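Local coordinates for polyguluronate lyase (Corynebacterium sp., PDB 1UAI), which probably cleaves the poly(alpha-L-guluronate) blocks of alginate as a lyase, working from a jellyroll beta-sandwich scaffold, at residues 18-22 against 39-45. Sequence-based numbering, arbitrary orientation.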
# COMPACT_ATOMS: atom_id res chain seq x y z
N VAL A 18 8.72 -0.69 -6.75
CA VAL A 18 8.57 -0.09 -5.43
C VAL A 18 8.98 1.38 -5.43
O VAL A 18 9.94 1.77 -6.11
CB VAL A 18 9.41 -0.87 -4.36
CG1 VAL A 18 10.90 -0.70 -4.63
CG2 VAL A 18 9.04 -0.39 -2.96
N THR A 19 8.23 2.18 -4.68
CA THR A 19 8.51 3.60 -4.51
C THR A 19 8.91 3.73 -3.05
O THR A 19 8.23 3.19 -2.17
CB THR A 19 7.27 4.47 -4.78
OG1 THR A 19 6.79 4.22 -6.11
CG2 THR A 19 7.60 5.95 -4.63
N LEU A 20 10.00 4.44 -2.80
CA LEU A 20 10.56 4.57 -1.46
C LEU A 20 10.44 5.96 -0.83
O LEU A 20 10.06 6.92 -1.49
CB LEU A 20 12.04 4.17 -1.52
CG LEU A 20 12.30 2.79 -2.12
CD1 LEU A 20 13.76 2.66 -2.53
CD2 LEU A 20 11.91 1.71 -1.12
N PRO A 21 10.76 6.06 0.47
CA PRO A 21 10.70 7.33 1.20
C PRO A 21 12.07 8.00 1.28
O PRO A 21 12.29 8.89 2.10
CB PRO A 21 10.18 6.90 2.57
CG PRO A 21 10.88 5.60 2.77
CD PRO A 21 10.78 4.92 1.41
N ILE A 22 12.99 7.55 0.43
CA ILE A 22 14.33 8.12 0.36
C ILE A 22 14.57 8.57 -1.08
O ILE A 22 13.79 8.24 -1.98
CB ILE A 22 15.42 7.09 0.76
CG1 ILE A 22 15.33 5.85 -0.12
CG2 ILE A 22 15.26 6.73 2.23
CD1 ILE A 22 16.42 4.82 0.17
N PHE A 39 16.85 -6.44 -4.44
CA PHE A 39 16.93 -5.12 -3.82
C PHE A 39 16.32 -5.08 -2.43
O PHE A 39 15.27 -5.68 -2.17
CB PHE A 39 16.20 -4.08 -4.68
CG PHE A 39 16.14 -2.72 -4.04
CD1 PHE A 39 17.28 -1.93 -3.97
CD2 PHE A 39 14.97 -2.25 -3.46
CE1 PHE A 39 17.26 -0.69 -3.33
CE2 PHE A 39 14.93 -1.01 -2.81
CZ PHE A 39 16.09 -0.23 -2.75
N ALA A 40 16.99 -4.36 -1.54
CA ALA A 40 16.51 -4.17 -0.18
C ALA A 40 17.17 -2.91 0.36
O ALA A 40 18.30 -2.58 -0.00
CB ALA A 40 16.88 -5.36 0.70
N THR A 41 16.45 -2.18 1.21
CA THR A 41 16.99 -0.98 1.83
C THR A 41 16.36 -0.84 3.21
O THR A 41 15.20 -0.43 3.35
CB THR A 41 16.74 0.28 0.97
OG1 THR A 41 17.32 1.42 1.61
CG2 THR A 41 15.25 0.52 0.75
N ALA A 42 17.12 -1.22 4.23
CA ALA A 42 16.65 -1.17 5.61
C ALA A 42 16.62 0.26 6.13
O ALA A 42 17.53 1.05 5.86
CB ALA A 42 17.55 -2.03 6.49
N PRO A 43 15.58 0.61 6.91
CA PRO A 43 14.45 -0.22 7.34
C PRO A 43 13.20 -0.02 6.48
O PRO A 43 12.15 -0.61 6.77
CB PRO A 43 14.22 0.28 8.76
CG PRO A 43 14.40 1.76 8.58
CD PRO A 43 15.65 1.85 7.71
N TRP A 44 13.31 0.79 5.43
CA TRP A 44 12.17 1.13 4.59
C TRP A 44 11.53 0.03 3.75
O TRP A 44 10.32 0.02 3.56
CB TRP A 44 12.55 2.29 3.66
CG TRP A 44 13.50 3.25 4.30
CD1 TRP A 44 14.76 3.54 3.88
CD2 TRP A 44 13.28 4.02 5.49
NE1 TRP A 44 15.35 4.44 4.74
CE2 TRP A 44 14.46 4.75 5.73
CE3 TRP A 44 12.20 4.15 6.38
CZ2 TRP A 44 14.60 5.61 6.83
CZ3 TRP A 44 12.34 5.00 7.47
CH2 TRP A 44 13.53 5.72 7.68
N PHE A 45 12.35 -0.89 3.24
CA PHE A 45 11.86 -1.96 2.38
C PHE A 45 12.82 -3.13 2.56
O PHE A 45 13.88 -3.19 1.95
CB PHE A 45 11.87 -1.48 0.93
CG PHE A 45 11.43 -2.51 -0.07
CD1 PHE A 45 10.11 -2.97 -0.08
CD2 PHE A 45 12.32 -3.02 -1.00
CE1 PHE A 45 9.70 -3.92 -1.01
CE2 PHE A 45 11.92 -3.97 -1.94
CZ PHE A 45 10.60 -4.42 -1.95
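Leu20 and Trp44 hold the nearest CA atoms of the two segments, 7.1 Å apart, where strand 16-20 and the corner at Pro21 face the loop leading into strand 45-47, and the contacts between them are made by side chains. The forked end of Leu20 lets its methyls divide their contacts: CD1 lies 3.7 Å from Phe39 CZ, obliquely to that ring, while CD2 packs 3.8 Å from Phe45 CB and meets the methyl of Thr41 tip to tip. Beside it, Val18 lays CG2 over a face of the Phe45 ring in a CH-pi contact, 4.2 Å from the centroid and 16° off the normal; CG of Phe45 stands anti to its backbone N (chi1 179°), carrying the ring to this methyl. Strand 16-20 belongs to one sheet of the jellyroll sandwich and strand 45-47 edges the other, so the buried Val18, Leu20 and Phe45 help fill the interior between the sheets, with Phe39 and Thr41 toward its margin. Trp44 and Phe45 together oppose Thr41 in a classic beta bulge, with Thr41 N to Phe45 O and Phe45 N to Thr41 O both 2.9 Å. Proline's compact, apolar CH2 groups suit packing against an indole: Pro43 CD lies over the centre of one side, and on the other Pro21 CG approaches obliquely near the rim, 3.8 Å from Trp44 CB. Against the pyrrole part of the indole, Ile22 CG2 comes within 3.4 Å of Trp44 NE1, while its longer arm brings CD1 toward Thr41 OG1.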